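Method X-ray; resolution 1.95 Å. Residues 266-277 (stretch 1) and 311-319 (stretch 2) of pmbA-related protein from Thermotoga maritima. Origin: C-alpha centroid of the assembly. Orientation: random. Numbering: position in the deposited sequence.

Stretch 1, residues 266-277: PLKGKLGEQVGN
Stretch 2 (311-319) ENGVLKTFL

The backbone sets the frame. Stretch 1 has no regular helix or strand; it advances through two consecutive type II turns, Leu267 to Lys270 and Lys270 to Glu273, each closed by a backbone hydrogen bond: Lys270 N to Leu267 O at 3.0 Å, and Glu273 N to Lys270 O at 2.9 Å. Gly269 (phi/psi 79/5) and Gly272 (86/-4) take the positive-phi positions. Stretch 2 opens with a type I' turn from Glu311 to Val314, with Asn312 at 48/45 and Gly313 at 84/-6, then runs extended through Val314 (-92/128) and Leu315 (-73/116). The chains pass in opposite directions: CA atoms pair Leu271 with Leu315 at 5.2 Å, Gln274 with Val314 at 4.4 Å, and Gly276 with Gly313 at 4.0 Å.

Three backbone hydrogen bonds fix this register. Gly272 N donates to Leu315 O at 2.6 Å (162°), and Leu315 N returns to Glu273 O at 3.0 Å (160°), so Leu315 is held through both its polar backbone atoms. Farther along, Gly276 N reaches Gly313 O at 2.9 Å and nearly straight, 175°. A single beta bridge joins Gln274 and Val314. CA-H...O contacts supplement it, with Val314 CA 3.4 Å from Glu273 O and Gly313 CA 3.4 Å from Gly276 O.

Gly313 carries the clearest steric rule. A CB there would point toward stretch 1 and clash at 2.3 Å with Gly276 O and 2.5 Å with Asn277 O; its positive phi also favours glycine. At Gly272, by contrast, the restriction is local: a CB would jam against the carbonyl oxygen of Leu271.

The apolar packing centres on Leu315 and Phe318. Leu315 (chi1 t, chi2 p) points its CB toward stretch 1; its CD2 lies 4.0 Å from Leu271 CD2 and 4.3 Å from Leu267 CB, while its CB is 4.2 Å from Val275 CG2 (Val275 chi1 t). Phe318 (chi1 m, chi2 -61°) starts sideways, but its ring comes nearer. Leu271 (m, t) covers one ring face, its CD2 4.1 Å from the centroid and 19° off the normal, a CH-pi contact; Leu271 CG is 3.6 Å from Phe318 CE2. Leu267 (m, t) meets the ring edge, its O 3.5 Å from Phe318 CZ and its CB 3.8 Å from Phe318 CE1.

Polar side chains brace each stretch internally: Lys270 NZ donates to Pro266 O at 2.6 Å, and Thr317 OG1 (chi1 t) to Phe318 O at 2.6 Å.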

ATOM      1  N   PRO A 266       6.066  17.632  16.663  1.00 16.91           N
ATOM      2  CA  PRO A 266       7.089  18.351  17.416  1.00 15.91           C
ATOM      3  C   PRO A 266       6.925  19.898  17.351  1.00 14.97           C
ATOM      4  O   PRO A 266       7.726  20.607  17.935  1.00 15.85           O
ATOM      5  CB  PRO A 266       8.382  17.884  16.739  1.00 15.47           C
ATOM      6  CG  PRO A 266       7.991  17.711  15.311  1.00 13.84           C
ATOM      7  CD  PRO A 266       6.586  17.135  15.373  1.00 16.82           C
ATOM      8  N   LEU A 267       5.896  20.401  16.659  1.00 13.88           N
ATOM      9  CA  LEU A 267       5.581  21.825  16.588  1.00 14.03           C
ATOM     10  C   LEU A 267       4.541  22.334  17.604  1.00 14.32           C
ATOM     11  O   LEU A 267       4.219  23.526  17.630  1.00 14.60           O
ATOM     12  CB  LEU A 267       5.091  22.184  15.158  1.00 14.16           C
ATOM     13  CG  LEU A 267       6.108  21.984  14.033  1.00 18.24           C
ATOM     14  CD1 LEU A 267       5.469  22.269  12.677  1.00 20.19           C
ATOM     15  CD2 LEU A 267       7.300  22.876  14.202  1.00 18.28           C
ATOM     16  N   LYS A 268       4.013  21.464  18.449  1.00 16.11           N
ATOM     17  CA  LYS A 268       3.056  21.929  19.463  1.00 16.21           C
ATOM     18  C   LYS A 268       3.680  23.040  20.303  1.00 15.51           C
ATOM     19  O   LYS A 268       4.831  22.926  20.739  1.00 14.69           O
ATOM     20  CB  LYS A 268       2.608  20.782  20.359  1.00 15.69           C
ATOM     21  CG  LYS A 268       1.389  21.117  21.208  1.00 19.45           C
ATOM     22  CD  LYS A 268       1.102  20.059  22.284  1.00 22.73           C
ATOM     23  CE  LYS A 268      -0.405  19.771  22.390  1.00 31.74           C
ATOM     24  NZ  LYS A 268      -1.238  21.016  22.379  1.00 37.81           N
ATOM     25  N   GLY A 269       2.926  24.123  20.503  1.00 16.32           N
ATOM     26  CA  GLY A 269       3.399  25.267  21.295  1.00 17.16           C
ATOM     27  C   GLY A 269       4.367  26.244  20.616  1.00 17.30           C
ATOM     28  O   GLY A 269       4.841  27.216  21.252  1.00 14.24           O
ATOM     29  N   LYS A 270       4.609  26.030  19.319  1.00 17.16           N
ATOM     30  CA  LYS A 270       5.604  26.788  18.593  1.00 17.50           C
ATOM     31  C   LYS A 270       5.008  27.849  17.670  1.00 16.41           C
ATOM     32  O   LYS A 270       5.730  28.501  16.939  1.00 17.79           O
ATOM     33  CB  LYS A 270       6.480  25.840  17.781  1.00 18.39           C
ATOM     34  CG  LYS A 270       7.116  24.714  18.569  1.00 22.25           C
ATOM     35  CD  LYS A 270       8.607  24.905  18.788  1.00 31.60           C
ATOM     36  CE  LYS A 270       9.312  23.580  19.051  1.00 34.96           C
ATOM     37  NZ  LYS A 270       9.228  22.720  17.842  1.00 36.91           N
ATOM     38  N   LEU A 271       3.702  28.058  17.695  1.00 16.99           N
ATOM     39  CA  LEU A 271       3.153  29.080  16.832  1.00 17.11           C
ATOM     40  C   LEU A 271       3.861  30.361  17.219  1.00 16.86           C
ATOM     41  O   LEU A 271       4.069  30.647  18.396  1.00 15.35           O
ATOM     42  CB  LEU A 271       1.626  29.212  16.962  1.00 17.91           C
ATOM     43  CG  LEU A 271       0.777  28.116  16.303  1.00 21.13           C
ATOM     44  CD1 LEU A 271      -0.683  28.215  16.765  1.00 24.62           C
ATOM     45  CD2 LEU A 271       0.849  28.181  14.776  1.00 18.55           C
ATOM     46  N   GLY A 272       4.295  31.119  16.229  1.00 15.37           N
ATOM     47  CA  GLY A 272       4.886  32.400  16.486  1.00 16.44           C
ATOM     48  C   GLY A 272       6.370  32.344  16.783  1.00 15.86           C
ATOM     49  O   GLY A 272       6.989  33.375  16.896  1.00 17.35           O
ATOM     50  N   GLU A 273       6.953  31.158  16.849  1.00 16.19           N
ATOM     51  CA  GLU A 273       8.374  31.035  17.190  1.00 17.19           C
ATOM     52  C   GLU A 273       9.213  30.856  15.924  1.00 17.13           C
ATOM     53  O   GLU A 273       8.682  30.477  14.871  1.00 14.11           O
ATOM     54  CB  GLU A 273       8.581  29.831  18.097  1.00 17.89           C
ATOM     55  CG  GLU A 273       7.771  29.915  19.391  1.00 21.30           C
ATOM     56  CD  GLU A 273       8.107  28.815  20.365  1.00 32.26           C
ATOM     57  OE1 GLU A 273       8.799  27.839  19.971  1.00 39.80           O
ATOM     58  OE2 GLU A 273       7.664  28.922  21.533  1.00 41.84           O
ATOM     59  N   GLN A 274      10.523  31.096  16.037  1.00 15.92           N
ATOM     60  CA  GLN A 274      11.454  30.857  14.924  1.00 20.36           C
ATOM     61  C   GLN A 274      11.870  29.410  14.793  1.00 17.97           C
ATOM     62  O   GLN A 274      12.889  28.973  15.338  1.00 18.51           O
ATOM     63  CB  GLN A 274      12.702  31.722  15.052  1.00 21.33           C
ATOM     64  CG  GLN A 274      12.462  33.125  14.618  1.00 29.90           C
ATOM     65  CD  GLN A 274      13.130  33.426  13.332  1.00 22.80           C
ATOM     66  OE1 GLN A 274      12.953  32.719  12.339  1.00 35.21           O
ATOM     67  NE2 GLN A 274      13.942  34.477  13.335  1.00 33.79           N
ATOM     68  N   VAL A 275      11.070  28.675  14.053  1.00 15.02           N
ATOM     69  CA  VAL A 275      11.308  27.273  13.836  1.00 15.60           C
ATOM     70  C   VAL A 275      12.373  27.043  12.768  1.00 16.62           C
ATOM     71  O   VAL A 275      13.145  26.076  12.808  1.00 16.57           O
ATOM     72  CB  VAL A 275       9.984  26.597  13.473  1.00 17.54           C
ATOM     73  CG1 VAL A 275      10.199  25.258  12.798  1.00 21.25           C
ATOM     74  CG2 VAL A 275       9.168  26.450  14.729  1.00 19.07           C
ATOM     75  N   GLY A 276      12.385  27.921  11.776  1.00 18.51           N
ATOM     76  CA  GLY A 276      13.386  27.834  10.746  1.00 18.16           C
ATOM     77  C   GLY A 276      14.289  29.036  10.691  1.00 14.96           C
ATOM     78  O   GLY A 276      14.078  30.057  11.360  1.00 15.56           O
ATOM     79  N   ASN A 277      15.297  28.908   9.848  1.00 14.57           N
ATOM     80  CA  ASN A 277      16.161  30.035   9.505  1.00 12.44           C
ATOM     81  C   ASN A 277      15.326  31.156   8.863  1.00 11.03           C
ATOM     82  O   ASN A 277      14.349  30.878   8.196  1.00  9.14           O
ATOM     83  CB  ASN A 277      17.228  29.562   8.538  1.00 10.30           C
ATOM     84  CG  ASN A 277      18.327  30.546   8.387  1.00 14.63           C
ATOM     85  OD1 ASN A 277      18.195  31.521   7.656  1.00 12.37           O
ATOM     86  ND2 ASN A 277      19.408  30.318   9.088  1.00  9.76           N
ATOM     87  N   GLU A 311       6.963  31.890   7.648  1.00 13.19           N
ATOM     88  CA  GLU A 311       7.226  33.134   7.007  1.00 12.06           C
ATOM     89  C   GLU A 311       8.499  33.665   7.649  1.00 14.58           C
ATOM     90  O   GLU A 311       8.501  34.022   8.835  1.00 11.55           O
ATOM     91  CB  GLU A 311       6.070  34.099   7.180  1.00 15.56           C
ATOM     92  CG  GLU A 311       6.307  35.393   6.350  1.00 22.01           C
ATOM     93  CD  GLU A 311       5.120  36.338   6.320  1.00 26.93           C
ATOM     94  OE1 GLU A 311       4.101  36.045   6.984  1.00 25.87           O
ATOM     95  OE2 GLU A 311       5.215  37.380   5.619  1.00 24.65           O
ATOM     96  N   ASN A 312       9.571  33.709   6.854  1.00 15.52           N
ATOM     97  CA  ASN A 312      10.908  34.055   7.349  1.00 15.22           C
ATOM     98  C   ASN A 312      11.231  33.249   8.610  1.00 12.55           C
ATOM     99  O   ASN A 312      11.729  33.769   9.562  1.00 12.55           O
ATOM    100  CB  ASN A 312      11.052  35.555   7.607  1.00 15.09           C
ATOM    101  CG  ASN A 312      10.632  36.406   6.393  1.00 22.67           C
ATOM    102  OD1 ASN A 312      10.927  36.060   5.259  1.00 21.89           O
ATOM    103  ND2 ASN A 312       9.950  37.516   6.643  1.00 26.18           N
ATOM    104  N   GLY A 313      10.924  31.962   8.554  1.00 13.21           N
ATOM    105  CA  GLY A 313      11.299  31.011   9.553  1.00 11.25           C
ATOM    106  C   GLY A 313      10.346  30.977  10.728  1.00 13.37           C
ATOM    107  O   GLY A 313      10.486  30.112  11.575  1.00 14.66           O
ATOM    108  N   VAL A 314       9.367  31.884  10.767  1.00 14.43           N
ATOM    109  CA  VAL A 314       8.429  31.973  11.880  1.00 12.93           C
ATOM    110  C   VAL A 314       7.215  31.116  11.551  1.00 14.36           C
ATOM    111  O   VAL A 314       6.659  31.245  10.459  1.00 11.66           O
ATOM    112  CB  VAL A 314       8.060  33.448  12.191  1.00 11.53           C
ATOM    113  CG1 VAL A 314       7.013  33.549  13.298  1.00 11.92           C
ATOM    114  CG2 VAL A 314       9.316  34.260  12.567  1.00 13.92           C
ATOM    115  N   LEU A 315       6.839  30.210  12.469  1.00 12.90           N
ATOM    116  CA  LEU A 315       5.634  29.427  12.290  1.00 13.15           C
ATOM    117  C   LEU A 315       4.342  30.288  12.505  1.00 15.35           C
ATOM    118  O   LEU A 315       4.051  30.766  13.617  1.00 12.93           O
ATOM    119  CB  LEU A 315       5.642  28.213  13.224  1.00 13.51           C
ATOM    120  CG  LEU A 315       4.422  27.302  13.172  1.00 16.01           C
ATOM    121  CD1 LEU A 315       4.340  26.497  11.890  1.00 19.31           C
ATOM    122  CD2 LEU A 315       4.403  26.362  14.397  1.00 12.57           C
ATOM    123  N   LYS A 316       3.557  30.423  11.432  1.00 13.04           N
ATOM    124  CA  LYS A 316       2.398  31.304  11.390  1.00 12.76           C
ATOM    125  C   LYS A 316       1.113  30.604  11.661  1.00 15.04           C
ATOM    126  O   LYS A 316       0.247  31.223  12.201  1.00 11.71           O
ATOM    127  CB  LYS A 316       2.251  32.007  10.027  1.00 12.56           C
ATOM    128  CG  LYS A 316       3.525  32.680   9.539  1.00 15.83           C
ATOM    129  CD  LYS A 316       4.072  33.696  10.550  1.00 16.83           C
ATOM    130  CE  LYS A 316       3.151  34.880  10.687  1.00 25.95           C
ATOM    131  NZ  LYS A 316       3.825  36.051  11.322  1.00 24.33           N
ATOM    132  N   THR A 317       0.938  29.360  11.214  1.00 15.08           N
ATOM    133  CA  THR A 317      -0.363  28.677  11.403  1.00 14.92           C
ATOM    134  C   THR A 317      -0.164  27.208  11.254  1.00 14.89           C
ATOM    135  O   THR A 317       0.769  26.786  10.574  1.00 12.83           O
ATOM    136  CB  THR A 317      -1.428  29.117  10.320  1.00 19.00           C
ATOM    137  OG1 THR A 317      -2.702  28.470  10.541  1.00 19.63           O
ATOM    138  CG2 THR A 317      -0.949  28.792   8.902  1.00 19.29           C
ATOM    139  N   PHE A 318      -1.068  26.423  11.845  1.00 11.36           N
ATOM    140  CA  PHE A 318      -1.230  25.031  11.426  1.00 13.75           C
ATOM    141  C   PHE A 318      -2.297  24.965  10.331  1.00 14.48           C
ATOM    142  O   PHE A 318      -2.998  25.934  10.058  1.00 15.41           O
ATOM    143  CB  PHE A 318      -1.612  24.148  12.616  1.00 12.36           C
ATOM    144  CG  PHE A 318      -0.598  24.145  13.699  1.00 17.16           C
ATOM    145  CD1 PHE A 318       0.702  23.692  13.450  1.00 19.18           C
ATOM    146  CD2 PHE A 318      -0.912  24.600  14.981  1.00 22.20           C
ATOM    147  CE1 PHE A 318       1.660  23.698  14.454  1.00 12.63           C
ATOM    148  CE2 PHE A 318       0.061  24.608  15.999  1.00 18.75           C
ATOM    149  CZ  PHE A 318       1.329  24.153  15.734  1.00 12.89           C
ATOM    150  N   LEU A 319      -2.379  23.813   9.710  1.00 14.37           N
ATOM    151  CA  LEU A 319      -3.417  23.494   8.760  1.00 14.38           C
ATOM    152  C   LEU A 319      -4.589  22.783   9.482  1.00 15.46           C
ATOM    153  O   LEU A 319      -4.390  21.992  10.395  1.00 14.41           O
ATOM    154  CB  LEU A 319      -2.837  22.614   7.643  1.00 13.66           C
ATOM    155  CG  LEU A 319      -1.654  23.275   6.887  1.00 14.55           C
ATOM    156  CD1 LEU A 319      -1.244  22.419   5.731  1.00 15.48           C
ATOM    157  CD2 LEU A 319      -1.986  24.664   6.405  1.00 18.59           C
TER